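Local coordinates for thermophilic dibenzothiophene desulfurization enzyme C (Paenibacillus sp. A11-2, PDB 5XDC), which probably catalyses the FMNH2-dependent oxygenation of dibenzothiophene to its 5-oxide and then to the 5,5-dioxide, an entry step of sulfur removal, at residues R264-E269 with I353-R358; L258-A263 with I346-L351; Y150-T155 with V170-S175; A187-D192 with S218-Y223. All coordinates share one frame; numbering follows the deposited sequence.

Interaction 1 of 4, residues R264-E269 with I353-R358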
# COMPACT_ATOMS: atom_id res chain seq x y z
N ARG B 264 11.08 -3.46 15.89
CA ARG B 264 10.63 -4.17 17.08
C ARG B 264 10.55 -3.24 18.28
O ARG B 264 9.57 -3.26 19.03
CB ARG B 264 11.54 -5.36 17.37
CG ARG B 264 11.17 -6.09 18.66
CD ARG B 264 11.75 -7.51 18.73
NE ARG B 264 11.04 -8.45 17.84
CZ ARG B 264 9.90 -9.07 18.14
NH1 ARG B 264 9.31 -8.87 19.31
NH2 ARG B 264 9.35 -9.90 17.25
N GLY B 265 11.56 -2.38 18.46
CA GLY B 265 11.51 -1.45 19.57
C GLY B 265 10.34 -0.49 19.48
O GLY B 265 9.68 -0.20 20.49
N ALA B 266 10.07 0.02 18.28
CA ALA B 266 8.94 0.91 18.07
C ALA B 266 7.62 0.21 18.39
O ALA B 266 6.74 0.78 19.04
CB ALA B 266 8.95 1.41 16.63
N LEU B 267 7.45 -1.01 17.90
CA LEU B 267 6.19 -1.70 18.11
C LEU B 267 5.96 -1.97 19.59
O LEU B 267 4.84 -1.79 20.10
CB LEU B 267 6.18 -3.00 17.30
CG LEU B 267 4.85 -3.64 16.91
CD1 LEU B 267 3.92 -2.69 16.21
CD2 LEU B 267 5.13 -4.86 16.02
N GLU B 268 6.99 -2.42 20.31
CA GLU B 268 6.86 -2.67 21.75
C GLU B 268 6.59 -1.38 22.51
O GLU B 268 5.75 -1.36 23.41
CB GLU B 268 8.11 -3.36 22.29
CG GLU B 268 8.31 -4.78 21.83
CD GLU B 268 7.35 -5.77 22.48
OE1 GLU B 268 6.41 -5.34 23.18
OE2 GLU B 268 7.55 -6.98 22.28
N GLU B 269 7.29 -0.30 22.17
CA GLU B 269 7.06 0.96 22.86
C GLU B 269 5.65 1.47 22.62
O GLU B 269 5.00 1.99 23.53
CB GLU B 269 8.10 2.01 22.42
CG GLU B 269 7.90 3.41 22.97
CD GLU B 269 8.37 3.56 24.42
OE1 GLU B 269 8.28 4.69 24.94
OE2 GLU B 269 8.80 2.55 25.02
N ILE B 353 9.81 1.91 7.99
CA ILE B 353 9.39 3.26 7.64
C ILE B 353 7.87 3.40 7.79
O ILE B 353 7.38 4.43 8.27
CB ILE B 353 9.87 3.61 6.22
CG1 ILE B 353 11.40 3.73 6.17
CG2 ILE B 353 9.23 4.91 5.71
CD1 ILE B 353 12.01 4.78 7.10
N GLU B 354 7.10 2.38 7.40
CA GLU B 354 5.64 2.42 7.55
C GLU B 354 5.25 2.37 9.02
O GLU B 354 4.43 3.17 9.48
CB GLU B 354 4.99 1.25 6.81
CG GLU B 354 5.10 1.34 5.32
CD GLU B 354 4.43 0.17 4.60
OE1 GLU B 354 3.89 -0.73 5.28
OE2 GLU B 354 4.44 0.16 3.35
N LEU B 355 5.83 1.44 9.77
CA LEU B 355 5.43 1.17 11.14
C LEU B 355 5.71 2.34 12.07
O LEU B 355 4.87 2.71 12.91
CB LEU B 355 6.17 -0.09 11.58
CG LEU B 355 6.18 -0.67 12.98
CD1 LEU B 355 6.66 -2.13 12.84
CD2 LEU B 355 7.08 0.13 13.89
N THR B 356 6.88 2.96 11.95
CA THR B 356 7.25 4.00 12.89
C THR B 356 6.39 5.24 12.73
O THR B 356 6.28 6.03 13.67
CB THR B 356 8.73 4.36 12.76
OG1 THR B 356 9.04 4.72 11.41
CG2 THR B 356 9.60 3.19 13.19
N SER B 357 5.77 5.41 11.56
CA SER B 357 4.85 6.51 11.31
C SER B 357 3.41 6.13 11.63
O SER B 357 2.71 6.86 12.33
CB SER B 357 4.96 6.95 9.84
OG SER B 357 3.99 7.93 9.55
N ARG B 358 2.96 4.96 11.16
CA ARG B 358 1.55 4.62 11.26
C ARG B 358 1.13 4.19 12.66
O ARG B 358 -0.06 4.24 12.97
CB ARG B 358 1.22 3.51 10.26
CG ARG B 358 1.21 4.01 8.82
CD ARG B 358 1.03 2.85 7.85
NE ARG B 358 1.32 3.25 6.47
CZ ARG B 358 1.44 2.40 5.46
NH1 ARG B 358 1.29 1.09 5.66
NH2 ARG B 358 1.70 2.86 4.24
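A266 and L355 meet inside the helical bundle that forms the C-terminal domain of the acyl-CoA dehydrogenase fold, where helix 247-276 and helix 331-363 run in nearly the same direction. The axes of their 264-269 and 353-358 segments come within 9.5 Å of each other and cross at 24°. Here the small A266 lets the branched end of L355 come close. L355 has its CG anti to the backbone N (chi1 173°), which, with CB already directed at the other helix, carries the isobutyl group to A266. Its CD2 arrives over the methyl of A266, with L355 CD2 to A266 CB at 3.6 Å. The same CD2 lies beside the backbone of L267, 4.2 Å from L267 N. One residue further along helix 331-363, T356 comes to A266 from another direction. Its hydroxyl OG1 is turned back to the carbonyl of V352 in its own helix, which satisfies the polar branch and leaves CG2 as the part that packs, T356 CG2 lying 3.9 Å from A266 CB. The A266 methyl is thus touched by a leucine and a threonine methyl, and F375 and F378 also cover it. The charged residues turn elsewhere, R264 pairing with E310 of helix 293-324. Beyond A266, L267 packs against F402 of a neighbouring subunit and closes the contact more loosely, with L267 CD1 standing 4.4 Å from L355 CD1.

Interaction 2 of 4, residues L258-A263 with I346-L351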
# COMPACT_ATOMS: atom_id res chain seq x y z
N LEU B 258 19.57 -3.45 11.87
CA LEU B 258 19.25 -2.17 12.49
C LEU B 258 17.79 -1.84 12.27
O LEU B 258 17.08 -1.43 13.21
CB LEU B 258 20.12 -1.05 11.90
CG LEU B 258 21.63 -1.13 12.13
CD1 LEU B 258 22.30 0.06 11.49
CD2 LEU B 258 21.94 -1.20 13.62
N TYR B 259 17.30 -2.04 11.05
CA TYR B 259 15.92 -1.69 10.72
C TYR B 259 14.94 -2.61 11.41
O TYR B 259 13.92 -2.15 11.94
CB TYR B 259 15.72 -1.69 9.20
CG TYR B 259 16.75 -0.88 8.44
CD1 TYR B 259 17.43 0.17 9.04
CD2 TYR B 259 17.04 -1.18 7.13
CE1 TYR B 259 18.39 0.87 8.36
CE2 TYR B 259 18.00 -0.48 6.44
CZ TYR B 259 18.69 0.53 7.07
OH TYR B 259 19.65 1.21 6.35
N LEU B 260 15.23 -3.91 11.45
CA LEU B 260 14.35 -4.83 12.20
C LEU B 260 14.37 -4.52 13.69
O LEU B 260 13.33 -4.61 14.36
CB LEU B 260 14.77 -6.27 11.95
CG LEU B 260 14.65 -6.74 10.51
CD1 LEU B 260 15.27 -8.14 10.37
CD2 LEU B 260 13.20 -6.77 10.07
N GLY B 261 15.52 -4.15 14.24
CA GLY B 261 15.57 -3.79 15.65
C GLY B 261 14.78 -2.54 15.97
O GLY B 261 14.03 -2.49 16.95
N ILE B 262 14.92 -1.50 15.14
CA ILE B 262 14.14 -0.28 15.35
C ILE B 262 12.66 -0.60 15.27
O ILE B 262 11.87 -0.13 16.10
CB ILE B 262 14.54 0.79 14.32
CG1 ILE B 262 15.97 1.27 14.57
CG2 ILE B 262 13.57 1.97 14.37
CD1 ILE B 262 16.54 2.09 13.44
N ALA B 263 12.27 -1.42 14.29
CA ALA B 263 10.86 -1.79 14.12
C ALA B 263 10.32 -2.50 15.35
O ALA B 263 9.21 -2.21 15.80
CB ALA B 263 10.70 -2.68 12.89
N ILE B 346 15.11 -4.85 1.72
CA ILE B 346 13.95 -4.20 1.11
C ILE B 346 12.73 -4.32 2.02
O ILE B 346 12.05 -3.33 2.33
CB ILE B 346 13.68 -4.80 -0.28
CG1 ILE B 346 14.78 -4.42 -1.26
CG2 ILE B 346 12.30 -4.36 -0.81
CD1 ILE B 346 14.84 -5.31 -2.48
N VAL B 347 12.44 -5.55 2.46
CA VAL B 347 11.28 -5.78 3.31
C VAL B 347 11.42 -5.04 4.64
O VAL B 347 10.47 -4.41 5.13
CB VAL B 347 11.08 -7.29 3.51
CG1 VAL B 347 10.01 -7.56 4.55
CG2 VAL B 347 10.72 -7.94 2.18
N ALA B 348 12.62 -5.10 5.24
CA ALA B 348 12.84 -4.42 6.52
C ALA B 348 12.72 -2.91 6.39
O ALA B 348 12.20 -2.25 7.30
CB ALA B 348 14.21 -4.78 7.07
N THR B 349 13.18 -2.35 5.26
CA THR B 349 13.10 -0.91 5.03
C THR B 349 11.64 -0.47 4.95
O THR B 349 11.22 0.45 5.66
CB THR B 349 13.84 -0.54 3.74
OG1 THR B 349 15.25 -0.79 3.89
CG2 THR B 349 13.63 0.95 3.39
N ARG B 350 10.86 -1.10 4.08
CA ARG B 350 9.46 -0.73 3.95
C ARG B 350 8.74 -0.88 5.28
O ARG B 350 7.95 -0.01 5.67
CB ARG B 350 8.77 -1.59 2.88
CG ARG B 350 9.36 -1.46 1.48
CD ARG B 350 9.42 -0.01 1.02
NE ARG B 350 9.64 0.12 -0.41
CZ ARG B 350 10.11 1.23 -0.99
NH1 ARG B 350 10.41 2.29 -0.24
NH2 ARG B 350 10.28 1.28 -2.31
N LEU B 351 9.03 -1.97 6.00
CA LEU B 351 8.35 -2.23 7.26
C LEU B 351 8.64 -1.13 8.28
O LEU B 351 7.72 -0.56 8.87
CB LEU B 351 8.76 -3.60 7.81
CG LEU B 351 8.20 -3.88 9.20
CD1 LEU B 351 6.68 -3.84 9.17
CD2 LEU B 351 8.71 -5.22 9.73
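The side chains of Y259 and T349 run alongside each other in the same direction, while A348 next to them is met from two quarters by Y259 and L260. The setting is again helix 247-276 against helix 331-363, whose segments here cross at 34° with axes 8.8 Å apart. The methyl of A348 points at the facing helix, where L260 CD2 touches A348 CB at 3.7 Å. Y259 adds its own methylene to the same methyl, Y259 CB to A348 CB being 4.0 Å. A348 stands at the closest backbone approach, its CA 5.9 Å from Y259 CA, and its small methyl is touched by both larger side chains. With chi1 -51° the Y259 ring leaves beside its backbone N and runs past A348 to T349, whose OG1 comes obliquely to the ring, 3.7 Å from Y259 CD2. That hydroxyl is bonded to K345 O, one helical turn back, so its meeting with the ring is packing only. The far end of the ring has a different task: Y259 OH is hydrogen-bonded to H385 ND1, and H385 lines the pocket that holds indole. The tyrosine side chain, about 7 Å from the bound indole, therefore stands in a second shell and probably helps to fix H385. Around this core, L260 also rests on A309 and A313 of helix 293-324, I262 packs against helix 376-385, and I346 meets A304 of a neighbouring subunit.

Interaction 3 of 4, residues Y150-T155 with V170-S175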
# COMPACT_ATOMS: atom_id res chain seq x y z
N TYR B 150 52.05 5.34 2.74
CA TYR B 150 51.26 6.27 1.95
C TYR B 150 50.96 7.49 2.80
O TYR B 150 50.73 7.39 4.00
CB TYR B 150 49.94 5.64 1.47
CG TYR B 150 50.08 4.76 0.25
CD1 TYR B 150 50.08 5.30 -1.02
CD2 TYR B 150 50.25 3.38 0.37
CE1 TYR B 150 50.23 4.52 -2.14
CE2 TYR B 150 50.39 2.58 -0.76
CZ TYR B 150 50.39 3.16 -2.00
OH TYR B 150 50.53 2.38 -3.13
N GLU B 151 50.96 8.65 2.15
CA GLU B 151 50.56 9.89 2.80
C GLU B 151 49.12 10.18 2.39
O GLU B 151 48.82 10.25 1.19
CB GLU B 151 51.47 11.05 2.41
CG GLU B 151 51.16 12.32 3.21
CD GLU B 151 51.85 13.54 2.65
OE1 GLU B 151 51.15 14.51 2.30
OE2 GLU B 151 53.09 13.52 2.53
N ILE B 152 48.24 10.34 3.38
CA ILE B 152 46.81 10.51 3.17
C ILE B 152 46.46 11.98 3.35
O ILE B 152 46.82 12.59 4.36
CB ILE B 152 45.98 9.66 4.15
CG1 ILE B 152 46.49 8.22 4.18
CG2 ILE B 152 44.51 9.72 3.78
CD1 ILE B 152 46.43 7.53 2.86
N ASN B 153 45.70 12.53 2.39
CA ASN B 153 45.26 13.92 2.45
C ASN B 153 43.81 14.04 1.99
O ASN B 153 43.43 13.47 0.97
CB ASN B 153 46.11 14.82 1.56
CG ASN B 153 47.49 15.02 2.12
OD1 ASN B 153 47.68 15.75 3.09
ND2 ASN B 153 48.47 14.38 1.50
N GLY B 154 43.04 14.83 2.72
CA GLY B 154 41.68 15.17 2.33
C GLY B 154 40.71 15.03 3.48
O GLY B 154 41.04 14.53 4.56
N THR B 155 39.50 15.50 3.24
CA THR B 155 38.41 15.43 4.21
C THR B 155 37.39 14.41 3.72
O THR B 155 36.88 14.53 2.60
CB THR B 155 37.79 16.80 4.44
OG1 THR B 155 38.77 17.67 5.01
CG2 THR B 155 36.60 16.70 5.40
N VAL B 170 40.34 3.16 7.12
CA VAL B 170 40.47 4.33 6.25
C VAL B 170 40.60 3.86 4.81
O VAL B 170 41.22 2.82 4.53
CB VAL B 170 41.69 5.19 6.67
CG1 VAL B 170 41.88 6.34 5.72
CG2 VAL B 170 41.52 5.71 8.08
N PHE B 171 39.99 4.61 3.89
CA PHE B 171 40.05 4.36 2.46
C PHE B 171 40.54 5.60 1.73
O PHE B 171 40.13 6.72 2.07
CB PHE B 171 38.69 3.96 1.91
CG PHE B 171 38.20 2.64 2.41
CD1 PHE B 171 37.56 2.54 3.63
CD2 PHE B 171 38.36 1.50 1.66
CE1 PHE B 171 37.11 1.32 4.10
CE2 PHE B 171 37.91 0.27 2.13
CZ PHE B 171 37.28 0.19 3.34
N ALA B 172 41.39 5.40 0.73
CA ALA B 172 41.91 6.50 -0.07
C ALA B 172 42.22 5.99 -1.47
O ALA B 172 42.29 4.78 -1.71
CB ALA B 172 43.17 7.12 0.56
N VAL B 173 42.39 6.92 -2.41
CA VAL B 173 42.72 6.59 -3.80
C VAL B 173 44.14 7.04 -4.08
O VAL B 173 44.52 8.17 -3.75
CB VAL B 173 41.75 7.23 -4.80
CG1 VAL B 173 40.42 6.53 -4.74
CG2 VAL B 173 41.60 8.73 -4.52
N THR B 174 44.91 6.18 -4.73
CA THR B 174 46.30 6.51 -5.01
C THR B 174 46.39 7.70 -5.95
O THR B 174 45.58 7.86 -6.87
CB THR B 174 47.04 5.32 -5.61
OG1 THR B 174 46.42 4.91 -6.84
CG2 THR B 174 47.10 4.15 -4.63
N SER B 175 47.40 8.53 -5.70
CA SER B 175 47.68 9.74 -6.46
C SER B 175 49.19 9.91 -6.57
O SER B 175 49.93 9.54 -5.65
CB SER B 175 47.05 10.97 -5.79
OG SER B 175 47.38 12.15 -6.48
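Two first torsions bring Y150 and T174 together. At chi1 -80° the Y150 ring leaves beside the backbone N, anti to the carbonyl carbon, while at 60° T174 has its hydroxyl between N and carbonyl carbon and its methyl directed to the tyrosine. T174 CG2 then sits 4.0 Å from Y150 CE1 and nearly as close to the phenol oxygen, the two side chains meeting at a slant. Further along, I152 extends CD1 to the methyl of A172, I152 CD1 to A172 CB also being 4.0 Å. Strands 150-153 and 167-174 belong to the β-domain in the middle of the acyl-CoA dehydrogenase fold, but they are not bonded neighbours. Strand 141-144 pairs with both, and A142 on it touches Y150, I152 and A172, so the contact reaches across the strand between them, on one face of the sheet. E151 and N153 alternate to the other side of their strand, where N153 ND2 donates to E151 OE1 over 2.8 Å in an almost straight bond of 175°. N153 OD1 accepts from G219 N, which ties it to the turn before strand 220-222. T174 OG1 is held by G180 O and R183 N, and Y150 OH has a weak bond to D177. What joins the two strands directly is therefore the burial of methyl groups against each other and against the Y150 ring, while their hydrogen bonds go to other partners.

Interaction 4 of 4, residues A187-D192 with S218-Y223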
# COMPACT_ATOMS: atom_id res chain seq x y z
N ALA B 187 43.39 0.83 5.03
CA ALA B 187 44.31 0.66 6.14
C ALA B 187 43.55 0.75 7.44
O ALA B 187 42.44 1.29 7.50
CB ALA B 187 45.44 1.69 6.11
N LEU B 188 44.17 0.23 8.50
CA LEU B 188 43.62 0.30 9.85
C LEU B 188 44.63 1.04 10.71
O LEU B 188 45.74 0.53 10.94
CB LEU B 188 43.34 -1.10 10.41
CG LEU B 188 42.58 -1.13 11.73
CD1 LEU B 188 41.14 -0.77 11.54
CD2 LEU B 188 42.66 -2.50 12.37
N ILE B 189 44.28 2.25 11.17
CA ILE B 189 45.26 3.13 11.79
C ILE B 189 44.71 3.68 13.10
O ILE B 189 43.48 3.76 13.30
CB ILE B 189 45.68 4.29 10.84
CG1 ILE B 189 44.51 5.24 10.57
CG2 ILE B 189 46.24 3.73 9.57
CD1 ILE B 189 44.93 6.54 9.91
N PRO B 190 45.59 4.07 14.02
CA PRO B 190 45.14 4.76 15.23
C PRO B 190 44.44 6.07 14.89
O PRO B 190 44.83 6.78 13.96
CB PRO B 190 46.44 5.01 16.02
CG PRO B 190 47.45 4.12 15.42
CD PRO B 190 47.06 3.91 14.00
N SER B 191 43.41 6.40 15.67
CA SER B 191 42.69 7.64 15.43
C SER B 191 43.48 8.87 15.88
O SER B 191 43.14 9.98 15.47
CB SER B 191 41.33 7.62 16.13
OG SER B 191 41.46 7.43 17.52
N ASP B 192 44.51 8.70 16.70
CA ASP B 192 45.38 9.81 17.08
C ASP B 192 46.69 9.83 16.31
O ASP B 192 47.64 10.50 16.72
CB ASP B 192 45.64 9.79 18.59
CG ASP B 192 46.34 8.53 19.06
OD1 ASP B 192 46.63 7.63 18.24
OD2 ASP B 192 46.62 8.44 20.27
N SER B 218 45.47 15.37 7.30
CA SER B 218 46.50 16.33 6.90
C SER B 218 47.87 15.66 6.96
O SER B 218 48.48 15.59 8.02
CB SER B 218 46.45 17.55 7.80
OG SER B 218 45.23 18.23 7.63
N GLY B 219 48.35 15.20 5.81
CA GLY B 219 49.67 14.58 5.75
C GLY B 219 49.78 13.36 6.64
O GLY B 219 50.83 13.14 7.26
N VAL B 220 48.73 12.55 6.71
CA VAL B 220 48.69 11.40 7.60
C VAL B 220 49.49 10.27 6.97
O VAL B 220 49.22 9.85 5.84
CB VAL B 220 47.24 10.97 7.87
CG1 VAL B 220 47.17 9.65 8.57
CG2 VAL B 220 46.57 12.02 8.72
N VAL B 221 50.50 9.77 7.68
CA VAL B 221 51.30 8.66 7.18
C VAL B 221 50.68 7.36 7.66
O VAL B 221 50.43 7.19 8.86
CB VAL B 221 52.76 8.76 7.64
CG1 VAL B 221 53.58 7.64 7.01
CG2 VAL B 221 53.34 10.11 7.28
N VAL B 222 50.37 6.45 6.73
CA VAL B 222 49.99 5.09 7.10
C VAL B 222 51.11 4.15 6.65
O VAL B 222 51.58 4.21 5.50
CB VAL B 222 48.60 4.68 6.58
CG1 VAL B 222 47.78 5.86 6.12
CG2 VAL B 222 48.62 3.57 5.57
N TYR B 223 51.53 3.32 7.56
CA TYR B 223 52.74 2.52 7.44
C TYR B 223 52.42 1.19 6.79
O TYR B 223 51.26 0.76 6.74
CB TYR B 223 53.37 2.33 8.82
CG TYR B 223 53.67 3.67 9.48
CD1 TYR B 223 54.61 4.53 8.93
CD2 TYR B 223 52.99 4.08 10.61
CE1 TYR B 223 54.88 5.77 9.52
CE2 TYR B 223 53.25 5.31 11.20
CZ TYR B 223 54.19 6.15 10.64
OH TYR B 223 54.44 7.37 11.23
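I189 reaches from strand 184-190 towards V220 and V222, and following it outwards shows how one branched residue can serve two partners. Beyond CB, the I189 and V222 side chains cross at about a right angle, I189 CG2 lying 3.9 Å from V222 CB. The other branch starts with CG1 between the backbone N and the carbonyl carbon (chi1 66°) and continues extended, so that its terminal CD1 slants across V220 and stops 4.1 Å from V220 CG1. CG1 itself serves as the spacer between these two meetings. Two residues earlier, A187 points the same way and its methyl completes the patch, with A187 CB 3.7 Å from V222 CG2. The axes of strands 187-190 and 220-222 come no closer than 8.7 Å and run at 123°, a separation that suits packed side chains rather than backbone pairing. V220 is also part of a G1 β bulge: G219, with positive phi, and V220 both face I152 on the paired strand. The bulge overlaps the corner at 218-219, where the chain leaves strand 215-217 of a separate antiparallel sheet. In the β-domain the two strands have different neighbours, 184-190 lying along 167-174, where the I189 backbone is hydrogen-bonded to that of L168 and its side chain packs on V170, and 220-222 lying along 150-153, where V220 and V222 both cover I152.

How the interactions relate
All four contacts are buried and chiefly apolar, with one hydroxyl-to-ring contact in interaction 2, but they serve two parts of the fold. Interactions 1 and 2 hold the same pair of helices, 247-276 and 331-363, and touch where L355 CD2 meets A263 O at 3.7 Å; both also reach a neighbouring subunit. Interaction 2 lies close to the indole pocket, whereas interaction 1 is remote from the indole and FMN sites. Interactions 3 and 4 sit on the other side of the chain's centre, within the β-domain. There the backbone bonds of 150-153 with 220-222 and of 167-174 with 184-190 join the two contacts within one sheet, with centres about 10 Å apart, which no other subunit touches at these segments.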